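Cell surface protein (Faecalibacterium prausnitzii A2-165, PDB 4GT6) is of unknown function but, as an extracellular leucine-rich repeat protein of the BspA type, probably binds other proteins through this repeat-containing part. Local coordinates at residues 34-39 and 60-65; 52-57 and 69-74; 24-29 and 40-45; 6-11 and 15-20. All blocks are in the same frame, centred on the assembly; numbering follows the deposited sequence.

Contact 1: residues 34-39 and 60-65. With EDO (1,2-ethanediol), chain N.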
loop_
_atom_site.group_PDB
_atom_site.type_symbol
_atom_site.label_atom_id
_atom_site.label_comp_id
_atom_site.label_asym_id
_atom_site.label_seq_id
_atom_site.Cartn_x
_atom_site.Cartn_y
_atom_site.Cartn_z
ATOM N N HIS A 34 0.699 -9.877 30.477
ATOM C CA HIS A 34 0.143 -8.831 29.622
ATOM C C HIS A 34 1.162 -7.694 29.453
ATOM O O HIS A 34 0.998 -6.854 28.566
ATOM C CB HIS A 34 -1.215 -8.311 30.142
ATOM C CG HIS A 34 -1.139 -7.660 31.486
ATOM N ND1 HIS A 34 -1.222 -8.398 32.659
ATOM C CD2 HIS A 34 -1.012 -6.353 31.799
ATOM C CE1 HIS A 34 -1.104 -7.516 33.642
ATOM N NE2 HIS A 34 -0.992 -6.272 33.169
ATOM N N ARG A 35 2.198 -7.664 30.312
ATOM C CA ARG A 35 3.344 -6.737 30.218
ATOM C C ARG A 35 4.585 -7.605 30.100
ATOM O O ARG A 35 4.970 -8.280 31.062
ATOM C CB ARG A 35 3.461 -5.795 31.431
ATOM C CG ARG A 35 2.219 -4.984 31.740
ATOM C CD ARG A 35 2.532 -3.854 32.736
ATOM N NE ARG A 35 3.385 -2.821 32.126
ATOM C CZ ARG A 35 2.963 -1.885 31.273
ATOM N NH1 ARG A 35 1.685 -1.827 30.918
ATOM N NH2 ARG A 35 3.819 -1.015 30.754
ATOM N N ILE A 36 5.156 -7.649 28.906
ATOM C CA ILE A 36 6.278 -8.540 28.603
ATOM C C ILE A 36 7.602 -7.806 28.765
ATOM O O ILE A 36 7.741 -6.662 28.335
ATOM C CB ILE A 36 6.105 -9.124 27.170
ATOM C CG1 ILE A 36 4.940 -10.152 27.119
ATOM C CG2 ILE A 36 7.420 -9.731 26.585
ATOM C CD1 ILE A 36 5.243 -11.501 27.763
ATOM N N THR A 37 8.557 -8.488 29.390
ATOM C CA THR A 37 9.926 -8.021 29.530
ATOM C C THR A 37 10.825 -9.103 28.943
ATOM O O THR A 37 11.003 -10.161 29.558
ATOM C CB THR A 37 10.283 -7.712 30.996
ATOM O OG1 THR A 37 9.382 -6.731 31.475
ATOM C CG2 THR A 37 11.727 -7.217 31.143
ATOM N N ILE A 38 11.389 -8.836 27.759
ATOM C CA ILE A 38 12.285 -9.795 27.114
ATOM C C ILE A 38 13.585 -9.812 27.917
ATOM O O ILE A 38 14.091 -8.743 28.230
ATOM C CB ILE A 38 12.522 -9.426 25.614
ATOM C CG1 ILE A 38 11.188 -9.383 24.777
ATOM C CG2 ILE A 38 13.607 -10.329 24.985
ATOM C CD1 ILE A 38 10.460 -10.718 24.618
ATOM N N PRO A 39 14.106 -10.992 28.304
ATOM C CA PRO A 39 15.337 -11.013 29.116
ATOM C C PRO A 39 16.555 -10.504 28.331
ATOM O O PRO A 39 16.624 -10.705 27.124
ATOM C CB PRO A 39 15.490 -12.498 29.484
ATOM C CG PRO A 39 14.801 -13.235 28.381
ATOM C CD PRO A 39 13.611 -12.362 28.031
ATOM N N CYS A 60 3.497 -14.553 17.981
ATOM C CA CYS A 60 2.587 -14.646 16.845
ATOM C C CYS A 60 1.240 -15.217 17.310
ATOM O O CYS A 60 1.206 -16.293 17.928
ATOM C CB CYS A 60 3.192 -15.509 15.745
ATOM S SG CYS A 60 2.145 -15.643 14.272
ATOM N N ASN A 61 0.136 -14.477 17.068
ATOM C CA ASN A 61 -1.209 -14.906 17.495
ATOM C C ASN A 61 -1.261 -15.185 19.014
ATOM O O ASN A 61 -1.977 -16.081 19.443
ATOM C CB ASN A 61 -1.680 -16.152 16.716
ATOM C CG ASN A 61 -1.942 -15.868 15.271
ATOM O OD1 ASN A 61 -2.619 -14.895 14.942
ATOM N ND2 ASN A 61 -1.364 -16.678 14.371
ATOM N N TYR A 62 -0.514 -14.407 19.814
ATOM C CA TYR A 62 -0.453 -14.571 21.285
ATOM C C TYR A 62 -1.877 -14.611 21.798
ATOM O O TYR A 62 -2.641 -13.704 21.496
ATOM C CB TYR A 62 0.343 -13.403 21.877
ATOM C CG TYR A 62 0.574 -13.494 23.372
ATOM C CD1 TYR A 62 1.350 -14.517 23.916
ATOM C CD2 TYR A 62 0.118 -12.493 24.224
ATOM C CE1 TYR A 62 1.628 -14.568 25.286
ATOM C CE2 TYR A 62 0.386 -12.526 25.592
ATOM C CZ TYR A 62 1.152 -13.561 26.118
ATOM O OH TYR A 62 1.402 -13.603 27.465
ATOM N N LYS A 63 -2.273 -15.692 22.479
ATOM C CA LYS A 63 -3.688 -15.871 22.830
ATOM C C LYS A 63 -4.137 -15.083 24.078
ATOM O O LYS A 63 -5.342 -14.947 24.299
ATOM C CB LYS A 63 -4.003 -17.372 23.001
ATOM C CG LYS A 63 -3.337 -18.042 24.195
ATOM C CD LYS A 63 -3.692 -19.534 24.265
ATOM C CE LYS A 63 -4.679 -19.843 25.362
ATOM N NZ LYS A 63 -4.516 -21.233 25.868
ATOM N N TYR A 64 -3.199 -14.589 24.876
ATOM C CA TYR A 64 -3.519 -13.869 26.105
ATOM C C TYR A 64 -3.551 -12.361 25.886
ATOM O O TYR A 64 -3.102 -11.874 24.851
ATOM C CB TYR A 64 -2.484 -14.211 27.185
ATOM C CG TYR A 64 -2.341 -15.700 27.407
ATOM C CD1 TYR A 64 -3.358 -16.438 28.009
ATOM C CD2 TYR A 64 -1.206 -16.378 26.980
ATOM C CE1 TYR A 64 -3.231 -17.812 28.212
ATOM C CE2 TYR A 64 -1.069 -17.750 27.171
ATOM C CZ TYR A 64 -2.089 -18.465 27.775
ATOM O OH TYR A 64 -1.936 -19.814 27.982
ATOM N N VAL A 65 -4.060 -11.614 26.879
ATOM C CA VAL A 65 -4.067 -10.153 26.786
ATOM C C VAL A 65 -2.616 -9.671 26.737
ATOM O O VAL A 65 -1.784 -10.176 27.492
ATOM C CB VAL A 65 -4.847 -9.494 27.958
ATOM C CG1 VAL A 65 -4.719 -7.962 27.905
ATOM C CG2 VAL A 65 -6.323 -9.917 27.937
HETATM C C1 EDO N . 2.915 -17.595 22.540
HETATM O O1 EDO N . 3.877 -16.678 23.040
HETATM C C2 EDO N . 2.231 -17.012 21.277
HETATM O O2 EDO N . 3.044 -17.166 20.139
#
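H34 and V65 meet where their chains draw together, with H34 CA 3.2 Å from V65 O. The CA-H points at the oxygen with an angle of 140° at the hydrogen, a weak polar contact, and H34 CB lies beside the same oxygen at 3.3 Å. Between the side chains, V65 CG1 comes alongside H34 CB at 4.2 Å. The imidazole takes no part in this, because CG stands between the backbone N and the carbonyl carbon (chi1 63°) and the ring leads away from V65.

The second meeting is looser and more buried on one side: I36 CD1 reaches toward the phenol end of Y62, 4.4 Å from Y62 OH. Y62 carries CG opposite its backbone N (chi1 -176°), which sends the ring across toward strand 35-37, where OH donates to E33 O and ties the ring to the chain just ahead of H34. Strand 35-37 is an edge strand of the short parallel sheet it forms with 68-71 and 91-94, and residues 60-65 belong to the loop that leads from strand 47-54 into strand 68-71, in a BspA-type leucine-rich repeat region. I36 fills the interior of this turn, touching Y29, F59, L66 and V69.

Y64 N lies 4.0 Å above the plane of the Y62 ring, offset toward its rim, while the Y62 edge carries the ethanediol, whose O1 is 3.4 Å from Y62 CD1.

Contact 2: residues 52-57 and 69-74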
loop_
_atom_site.group_PDB
_atom_site.type_symbol
_atom_site.label_atom_id
_atom_site.label_comp_id
_atom_site.label_asym_id
_atom_site.label_seq_id
_atom_site.Cartn_x
_atom_site.Cartn_y
_atom_site.Cartn_z
ATOM N N SER A 52 20.306 -11.563 21.684
ATOM C CA SER A 52 20.508 -10.686 20.515
ATOM C C SER A 52 19.318 -10.689 19.564
ATOM O O SER A 52 19.233 -9.820 18.686
ATOM C CB SER A 52 21.763 -11.106 19.742
ATOM O OG SER A 52 21.578 -12.422 19.245
ATOM N N LYS A 53 18.392 -11.654 19.724
ATOM C CA LYS A 53 17.288 -11.740 18.778
ATOM C C LYS A 53 16.022 -12.290 19.391
ATOM O O LYS A 53 16.063 -13.209 20.217
ATOM C CB LYS A 53 17.713 -12.639 17.573
ATOM C CG LYS A 53 16.595 -12.907 16.547
ATOM C CD LYS A 53 17.107 -13.707 15.340
ATOM C CE LYS A 53 16.004 -13.981 14.322
ATOM N NZ LYS A 53 16.546 -14.885 13.254
ATOM N N ILE A 54 14.887 -11.708 18.973
ATOM C CA ILE A 54 13.554 -12.259 19.273
ATOM C C ILE A 54 13.243 -13.125 18.073
ATOM O O ILE A 54 13.113 -12.607 16.964
ATOM C CB ILE A 54 12.509 -11.157 19.507
ATOM C CG1 ILE A 54 12.904 -10.298 20.748
ATOM C CG2 ILE A 54 11.100 -11.815 19.679
ATOM C CD1 ILE A 54 12.166 -8.972 20.805
ATOM N N GLY A 55 13.176 -14.432 18.279
ATOM C CA GLY A 55 12.987 -15.363 17.173
ATOM C C GLY A 55 11.683 -15.191 16.422
ATOM O O GLY A 55 10.739 -14.548 16.905
ATOM N N ASP A 56 11.626 -15.790 15.228
ATOM C CA ASP A 56 10.394 -15.776 14.433
ATOM C C ASP A 56 9.210 -16.294 15.259
ATOM O O ASP A 56 9.306 -17.318 15.950
ATOM C CB ASP A 56 10.563 -16.669 13.167
ATOM C CG ASP A 56 11.577 -16.171 12.126
ATOM O OD1 ASP A 56 12.190 -15.094 12.342
ATOM O OD2 ASP A 56 11.687 -16.806 11.052
ATOM N N ARG A 57 8.086 -15.573 15.187
ATOM C CA ARG A 57 6.777 -15.962 15.686
ATOM C C ARG A 57 6.660 -16.156 17.199
ATOM O O ARG A 57 5.670 -16.757 17.633
ATOM C CB ARG A 57 6.326 -17.283 14.974
ATOM C CG ARG A 57 6.556 -17.253 13.443
ATOM C CD ARG A 57 5.825 -18.381 12.728
ATOM N NE ARG A 57 4.423 -18.052 12.431
ATOM C CZ ARG A 57 3.993 -17.405 11.345
ATOM N NH1 ARG A 57 4.851 -17.023 10.406
ATOM N NH2 ARG A 57 2.706 -17.149 11.185
ATOM N N VAL A 69 5.382 -4.380 25.546
ATOM C CA VAL A 69 6.575 -5.200 25.413
ATOM C C VAL A 69 7.795 -4.313 25.633
ATOM O O VAL A 69 7.908 -3.238 25.042
ATOM C CB VAL A 69 6.616 -5.883 24.010
ATOM C CG1 VAL A 69 7.977 -6.544 23.757
ATOM C CG2 VAL A 69 5.482 -6.892 23.841
ATOM N N GLN A 70 8.700 -4.767 26.477
ATOM C CA GLN A 70 9.955 -4.097 26.709
ATOM C C GLN A 70 11.040 -5.007 26.185
ATOM O O GLN A 70 11.048 -6.208 26.504
ATOM C CB GLN A 70 10.132 -3.805 28.200
ATOM C CG GLN A 70 11.452 -3.174 28.504
ATOM C CD GLN A 70 11.616 -3.069 29.984
ATOM O OE1 GLN A 70 12.249 -3.912 30.633
ATOM N NE2 GLN A 70 11.052 -2.026 30.531
ATOM N N ILE A 71 11.949 -4.432 25.373
ATOM C CA ILE A 71 13.062 -5.130 24.731
ATOM C C ILE A 71 14.393 -4.617 25.306
ATOM O O ILE A 71 14.552 -3.398 25.389
ATOM C CB ILE A 71 12.973 -4.879 23.192
ATOM C CG1 ILE A 71 11.600 -5.317 22.602
ATOM C CG2 ILE A 71 14.151 -5.498 22.425
ATOM C CD1 ILE A 71 11.476 -5.243 21.015
ATOM N N PRO A 72 15.372 -5.475 25.641
ATOM C CA PRO A 72 16.659 -4.943 26.094
ATOM C C PRO A 72 17.497 -4.406 24.924
ATOM O O PRO A 72 17.270 -4.784 23.758
ATOM C CB PRO A 72 17.309 -6.151 26.751
ATOM C CG PRO A 72 16.772 -7.323 26.001
ATOM C CD PRO A 72 15.378 -6.960 25.619
ATOM N N ASP A 73 18.492 -3.559 25.226
ATOM C CA ASP A 73 19.335 -3.000 24.151
ATOM C C ASP A 73 20.341 -4.058 23.601
ATOM O O ASP A 73 21.086 -3.759 22.668
ATOM C CB ASP A 73 20.038 -1.708 24.582
ATOM C CG ASP A 73 21.195 -1.843 25.541
ATOM O OD1 ASP A 73 21.302 -2.900 26.209
ATOM O OD2 ASP A 73 21.995 -0.888 25.633
ATOM N N THR A 74 20.302 -5.305 24.123
ATOM C CA THR A 74 21.121 -6.401 23.565
ATOM C C THR A 74 20.485 -6.901 22.225
ATOM O O THR A 74 21.168 -7.485 21.396
ATOM C CB THR A 74 21.219 -7.563 24.580
ATOM O OG1 THR A 74 19.888 -8.018 24.909
ATOM C CG2 THR A 74 22.004 -7.183 25.850
#
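T74 O accepts the CA-H of S52 at 3.4 Å, measured to S52 CA, and the angle of 169° at the hydrogen makes this weak polar contact nearly straight. S52 CB touches the same oxygen from farther off. The hydroxyls of both residues turn to other partners: S52 OG pairs with T23 OG1, and T74 OG1 donates to V51 O, binding the turn after strand 68-71 to the residue just before S52.

Two residues on, the contact becomes apolar. In the conformer of I71 described here, one of two, I54 CD1 packs on I71 CD1 at 3.8 Å, the two side chains crossing at about a right angle. Both residues are buried, so the methyl ends help to fill the inside of the coil, as hydrophobic residues do in leucine-rich repeat solenoids. The backbones here stay apart, with I54 CA and I71 CA 9.0 Å from each other.

I71 also packs on V92 of strand 91-94 and V69 on I36 of strand 35-37, the two neighbours of strand 68-71 in the parallel sheet. On the other side of the coil, strand 47-54 runs parallel to 24-29 and to 77-78, joined to them by backbone hydrogen bonds from S52 to A24 and to E77.

Contact 3: residues 24-29 and 40-45. With EDO (1,2-ethanediol), chain Q; EDO (1,2-ethanediol), chain O.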
loop_
_atom_site.group_PDB
_atom_site.type_symbol
_atom_site.label_atom_id
_atom_site.label_comp_id
_atom_site.label_asym_id
_atom_site.label_seq_id
_atom_site.Cartn_x
_atom_site.Cartn_y
_atom_site.Cartn_z
ATOM N N ALA A 24 22.197 -15.460 22.401
ATOM C CA ALA A 24 21.046 -16.344 22.337
ATOM C C ALA A 24 19.922 -15.698 21.558
ATOM O O ALA A 24 19.797 -14.469 21.519
ATOM C CB ALA A 24 20.557 -16.679 23.743
ATOM N N THR A 25 19.081 -16.540 20.960
ATOM C CA THR A 25 17.854 -16.120 20.289
ATOM C C THR A 25 16.700 -16.702 21.056
ATOM O O THR A 25 16.678 -17.924 21.237
ATOM C CB THR A 25 17.841 -16.579 18.823
ATOM O OG1 THR A 25 18.901 -15.919 18.123
ATOM C CG2 THR A 25 16.453 -16.321 18.121
ATOM N N ILE A 26 15.738 -15.863 21.488
ATOM C CA ILE A 26 14.495 -16.349 22.142
ATOM C C ILE A 26 13.668 -17.062 21.081
ATOM O O ILE A 26 13.402 -16.475 20.039
ATOM C CB ILE A 26 13.682 -15.182 22.778
ATOM C CG1 ILE A 26 14.470 -14.429 23.882
ATOM C CG2 ILE A 26 12.289 -15.671 23.274
ATOM C CD1 ILE A 26 15.032 -15.249 24.989
ATOM N N THR A 27 13.235 -18.304 21.339
ATOM C CA THR A 27 12.463 -19.040 20.329
ATOM C C THR A 27 11.030 -19.366 20.757
ATOM O O THR A 27 10.218 -19.708 19.900
ATOM C CB THR A 27 13.192 -20.339 19.945
ATOM O OG1 THR A 27 13.444 -21.092 21.135
ATOM C CG2 THR A 27 14.494 -20.075 19.170
ATOM N N LYS A 28 10.725 -19.276 22.056
ATOM C CA LYS A 28 9.389 -19.559 22.592
ATOM C C LYS A 28 9.179 -18.811 23.898
ATOM O O LYS A 28 10.130 -18.596 24.655
ATOM C CB LYS A 28 9.217 -21.089 22.826
ATOM C CG LYS A 28 7.778 -21.553 23.123
ATOM C CD LYS A 28 7.683 -23.080 23.298
ATOM C CE LYS A 28 6.245 -23.539 23.222
ATOM N NZ LYS A 28 6.136 -25.017 23.100
ATOM N N TYR A 29 7.928 -18.436 24.167
ATOM C CA TYR A 29 7.532 -17.825 25.423
ATOM C C TYR A 29 6.390 -18.685 25.961
ATOM O O TYR A 29 5.407 -18.891 25.242
ATOM C CB TYR A 29 7.124 -16.365 25.254
ATOM C CG TYR A 29 6.476 -15.811 26.503
ATOM C CD1 TYR A 29 7.230 -15.552 27.649
ATOM C CD2 TYR A 29 5.110 -15.555 26.546
ATOM C CE1 TYR A 29 6.648 -14.991 28.784
ATOM C CE2 TYR A 29 4.513 -15.004 27.681
ATOM C CZ TYR A 29 5.289 -14.710 28.788
ATOM O OH TYR A 29 4.711 -14.138 29.885
ATOM N N ALA A 40 17.447 -9.774 29.005
ATOM C CA ALA A 40 18.694 -9.260 28.417
ATOM C C ALA A 40 19.735 -10.378 28.330
ATOM O O ALA A 40 20.666 -10.321 27.512
ATOM C CB ALA A 40 19.231 -8.109 29.251
ATOM N N GLN A 41 19.612 -11.354 29.222
ATOM C CA GLN A 41 20.536 -12.485 29.286
ATOM C C GLN A 41 19.810 -13.766 29.707
ATOM O O GLN A 41 18.808 -13.710 30.431
ATOM C CB GLN A 41 21.727 -12.196 30.241
ATOM C CG GLN A 41 21.371 -11.980 31.712
ATOM C CD GLN A 41 22.584 -11.867 32.622
ATOM O OE1 GLN A 41 23.588 -11.201 32.313
ATOM N NE2 GLN A 41 22.511 -12.521 33.775
ATOM N N VAL A 42 20.309 -14.906 29.213
ATOM C CA VAL A 42 19.826 -16.247 29.558
ATOM C C VAL A 42 21.042 -17.081 29.964
ATOM O O VAL A 42 22.165 -16.814 29.512
ATOM C CB VAL A 42 18.983 -16.939 28.449
ATOM C CG1 VAL A 42 17.635 -16.232 28.247
ATOM C CG2 VAL A 42 19.756 -17.044 27.133
ATOM N N THR A 43 20.810 -18.084 30.803
ATOM C CA THR A 43 21.879 -18.962 31.279
ATOM C C THR A 43 21.669 -20.378 30.759
ATOM O O THR A 43 20.539 -20.878 30.738
ATOM C CB THR A 43 21.950 -18.926 32.822
ATOM O OG1 THR A 43 22.190 -17.577 33.224
ATOM C CG2 THR A 43 23.069 -19.828 33.395
ATOM N N HIS A 44 22.774 -21.008 30.327
ATOM C CA HIS A 44 22.812 -22.416 29.965
ATOM C C HIS A 44 24.169 -23.002 30.369
ATOM O O HIS A 44 25.216 -22.523 29.932
ATOM C CB HIS A 44 22.507 -22.693 28.486
ATOM C CG HIS A 44 22.487 -24.164 28.212
ATOM N ND1 HIS A 44 23.479 -24.770 27.455
ATOM C CD2 HIS A 44 21.682 -25.125 28.731
ATOM C CE1 HIS A 44 23.207 -26.066 27.486
ATOM N NE2 HIS A 44 22.142 -26.328 28.249
ATOM N N GLY A 45 24.133 -24.012 31.228
ATOM C CA GLY A 45 25.348 -24.654 31.721
ATOM C C GLY A 45 26.218 -23.684 32.495
ATOM O O GLY A 45 25.732 -22.994 33.395
HETATM C C1 EDO Q . 19.005 -21.056 34.983
HETATM O O1 EDO Q . 17.605 -20.880 35.118
HETATM C C2 EDO Q . 19.284 -22.126 33.901
HETATM O O2 EDO Q . 18.744 -21.691 32.663
HETATM C C1 EDO O . 27.200 -18.183 35.693
HETATM O O1 EDO O . 27.851 -17.923 34.461
HETATM C C2 EDO O . 26.073 -19.217 35.483
HETATM O O2 EDO O . 26.601 -20.419 34.945
#
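A24 and V42 touch by methyl groups alone, at a close 3.5 Å from A24 CB to V42 CG2, although their strands belong to one sheet and are not neighbours in it. Both strands pair with 47-54, 24-29 parallel and 41-44 antiparallel, in the mixed sheet at the N-terminal end of the leucine-rich repeat solenoid, and their side chains meet there. The backbones remain well separated, A24 CA lying 7.3 Å from V42 CA.

V42 makes both contacts by dividing its branches. With CG1 opposite the carbonyl carbon (chi1 -68°), CG2 is flanked by both backbone neighbours of CA and goes to A24, leaving CG1 for I26, whose CD1 comes to 4.3 Å of V42 CG1. All three residues are buried, and F16 from strand 14-18 packs on V42 as well, adding to the apolar packing there. Farther along strand 24-29, T27 and K28 both face Q15, a classic beta bulge.

T43 looks to other partners. T43 N donates to D11 OD2, and the carbonyl oxygen T43 O accepts a hydrogen bond of 2.8 Å from O2 of the ethanediol of chain Q.

Contact 4: residues 6-11 and 15-20. With EDO (1,2-ethanediol), chain C; EDO (1,2-ethanediol), chain Q.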
loop_
_atom_site.group_PDB
_atom_site.type_symbol
_atom_site.label_atom_id
_atom_site.label_comp_id
_atom_site.label_asym_id
_atom_site.label_seq_id
_atom_site.Cartn_x
_atom_site.Cartn_y
_atom_site.Cartn_z
ATOM N N PRO A 6 16.824 -25.698 15.453
ATOM C CA PRO A 6 17.887 -26.200 16.364
ATOM C C PRO A 6 17.430 -26.534 17.799
ATOM O O PRO A 6 16.288 -26.223 18.174
ATOM C CB PRO A 6 18.902 -25.044 16.396
ATOM C CG PRO A 6 18.601 -24.213 15.199
ATOM C CD PRO A 6 17.121 -24.317 15.013
HETATM N N MSE A 7 18.331 -27.171 18.594
HETATM C CA MSE A 7 18.100 -27.570 19.991
HETATM C C MSE A 7 17.888 -26.334 20.873
HETATM O O MSE A 7 18.758 -25.458 20.942
HETATM C CB MSE A 7 19.271 -28.431 20.518
HETATM C CG MSE A 7 19.242 -28.694 22.037
HETATM SE SE MSE A 7 17.794 -29.865 22.656
HETATM C CE MSE A 7 18.049 -29.676 24.591
ATOM N N ALA A 8 16.725 -26.285 21.544
ATOM C CA ALA A 8 16.314 -25.186 22.418
ATOM C C ALA A 8 16.434 -25.532 23.897
ATOM O O ALA A 8 16.142 -26.652 24.314
ATOM C CB ALA A 8 14.883 -24.771 22.099
ATOM N N TYR A 9 16.814 -24.535 24.693
ATOM C CA TYR A 9 16.989 -24.613 26.141
ATOM C C TYR A 9 15.981 -23.709 26.824
ATOM O O TYR A 9 15.397 -22.864 26.153
ATOM C CB TYR A 9 18.423 -24.200 26.515
ATOM C CG TYR A 9 19.465 -24.942 25.711
ATOM C CD1 TYR A 9 19.769 -26.275 25.986
ATOM C CD2 TYR A 9 20.102 -24.336 24.635
ATOM C CE1 TYR A 9 20.725 -26.966 25.242
ATOM C CE2 TYR A 9 21.049 -25.022 23.877
ATOM C CZ TYR A 9 21.367 -26.331 24.193
ATOM O OH TYR A 9 22.285 -27.008 23.427
ATOM N N THR A 10 15.796 -23.861 28.144
ATOM C CA THR A 10 14.829 -23.083 28.916
ATOM C C THR A 10 15.489 -22.248 30.001
ATOM O O THR A 10 16.365 -22.730 30.729
ATOM C CB THR A 10 13.784 -24.048 29.556
ATOM O OG1 THR A 10 13.093 -24.725 28.513
ATOM C CG2 THR A 10 12.759 -23.337 30.442
ATOM N N ASP A 11 15.010 -21.003 30.147
ATOM C CA ASP A 11 15.377 -20.124 31.252
ATOM C C ASP A 11 14.089 -19.367 31.651
ATOM O O ASP A 11 13.661 -18.424 30.967
ATOM C CB ASP A 11 16.577 -19.203 30.929
ATOM C CG ASP A 11 17.114 -18.417 32.124
ATOM O OD1 ASP A 11 16.430 -18.381 33.180
ATOM O OD2 ASP A 11 18.211 -17.831 32.007
ATOM N N GLN A 15 12.280 -19.968 26.109
ATOM C CA GLN A 15 13.141 -20.962 25.491
ATOM C C GLN A 15 14.020 -20.224 24.499
ATOM O O GLN A 15 13.615 -19.184 23.955
ATOM C CB GLN A 15 12.360 -22.069 24.798
ATOM C CG GLN A 15 11.493 -22.873 25.769
ATOM C CD GLN A 15 10.756 -23.985 25.086
ATOM O OE1 GLN A 15 10.881 -24.213 23.872
ATOM N NE2 GLN A 15 9.951 -24.703 25.866
ATOM N N PHE A 16 15.193 -20.773 24.232
ATOM C CA PHE A 16 16.155 -20.113 23.367
ATOM C C PHE A 16 17.107 -21.102 22.743
ATOM O O PHE A 16 17.284 -22.229 23.231
ATOM C CB PHE A 16 16.952 -19.045 24.169
ATOM C CG PHE A 16 17.766 -19.611 25.319
ATOM C CD1 PHE A 16 17.185 -19.812 26.573
ATOM C CD2 PHE A 16 19.100 -19.984 25.135
ATOM C CE1 PHE A 16 17.925 -20.377 27.624
ATOM C CE2 PHE A 16 19.840 -20.544 26.193
ATOM C CZ PHE A 16 19.258 -20.702 27.437
ATOM N N ILE A 17 17.741 -20.657 21.674
ATOM C CA ILE A 17 18.799 -21.398 20.981
ATOM C C ILE A 17 20.089 -20.559 21.093
ATOM O O ILE A 17 20.021 -19.350 21.363
ATOM C CB ILE A 17 18.439 -21.760 19.519
ATOM C CG1 ILE A 17 18.227 -20.493 18.644
ATOM C CG2 ILE A 17 17.234 -22.729 19.478
ATOM C CD1 ILE A 17 18.193 -20.714 17.118
ATOM N N LEU A 18 21.238 -21.200 20.876
ATOM C CA LEU A 18 22.537 -20.538 20.958
ATOM C C LEU A 18 23.030 -20.194 19.575
ATOM O O LEU A 18 22.970 -21.019 18.659
ATOM C CB LEU A 18 23.546 -21.428 21.723
ATOM C CG LEU A 18 23.062 -21.948 23.095
ATOM C CD1 LEU A 18 24.075 -22.924 23.716
ATOM C CD2 LEU A 18 22.752 -20.799 24.069
ATOM N N ASN A 19 23.505 -18.947 19.419
ATOM C CA ASN A 19 24.035 -18.411 18.166
ATOM C C ASN A 19 25.551 -18.628 18.076
ATOM O O ASN A 19 26.208 -18.808 19.109
ATOM C CB ASN A 19 23.695 -16.933 18.079
ATOM C CG ASN A 19 22.200 -16.700 18.141
ATOM O OD1 ASN A 19 21.415 -17.502 17.642
ATOM N ND2 ASN A 19 21.784 -15.637 18.793
ATOM N N ALA A 20 26.096 -18.586 16.845
ATOM C CA ALA A 20 27.525 -18.777 16.563
ATOM C C ALA A 20 28.419 -17.712 17.247
ATOM O O ALA A 20 29.607 -17.971 17.436
ATOM C CB ALA A 20 27.762 -18.745 15.056
HETATM C C1 EDO C . 13.098 -26.789 25.772
HETATM O O1 EDO C . 13.903 -26.768 26.939
HETATM C C2 EDO C . 12.334 -28.129 25.695
HETATM O O2 EDO C . 11.554 -28.163 24.508
HETATM C C1 EDO Q . 19.005 -21.056 34.983
HETATM O O1 EDO Q . 17.605 -20.880 35.118
HETATM C C2 EDO Q . 19.284 -22.126 33.901
HETATM O O2 EDO Q . 18.744 -21.691 32.663
HETATM O O HOH W 1 21.119 -24.130 20.316
HETATM O O HOH W 2 10.112 -24.321 28.557
#
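Y9 and F16 face each other as the hydrogen-bonded pair of an antiparallel beta hairpin, strands 9-11 and 14-18, which heads the mixed sheet at the N-terminal end of the solenoid. Y9 N donates to F16 O at 2.8 Å, nearly straight at 170° and in the carbonyl plane. The return bond from F16 N to Y9 O is as short but more bent, at 149°. T10 and Q15 form the next, non-hydrogen-bonded pair.

Apolar contacts lie along both sides of the hairpin. F16 turns CG back over its own main chain, next to both N and C (chi1 62°), and this brings its ring against Y9 CB, which lies over one face, 4.0 Å from the centroid, in a CH-pi contact. The two rings are oblique to each other, and D11 CB approaches F16 CE1 as well. L18 CD1 meets Y9 CE2 at 3.7 Å, these side chains crossing at about a right angle, while I17 turns CD1 to P6 CG and CG2 to M7 O and A8 CB. Beyond the hairpin F16 packs on A24, V42 and H44, and H44 stacks on Y9. Replacing F16 by an alanine is likely to open a gap between the hairpin and strand 41-44, leaving Y9 CB and V42 without the ring they rest on.

Waters and an ethanediol add further bonds. One water donates to M7 O at 2.8 Å and accepts from L18 N; M7 is selenomethionine. A second accepts from Q15 NE2 at 2.7 Å and bonds T10 OG1, which also shares a 2.7 Å hydrogen bond with O1 of the ethanediol of chain C.

How the contacts relate
Contact 3 is the buried one, contact 4 lies largely at the surface, and contacts 1 and 2 are mixed, with one buried isoleucine in contact 1 and two in contact 2. Contacts 3 and 4 are the most closely joined, with T27 N bonding Q15 O. Contact 2 reaches the same sheet as both, and bonds to contact 3 through S52 N to A24 O and G55 N to I26 O. Contact 1 joins contact 2 through the other sheet, where I36 and I38 pair with Q70. Across the segments themselves, only contact 4 has conventional hydrogen bonds; contacts 1 and 2 each have a CA-H to oxygen approach, with loose side-chain packing in contact 1 and apolar packing in contact 2, and contact 3 relies on methyls alone.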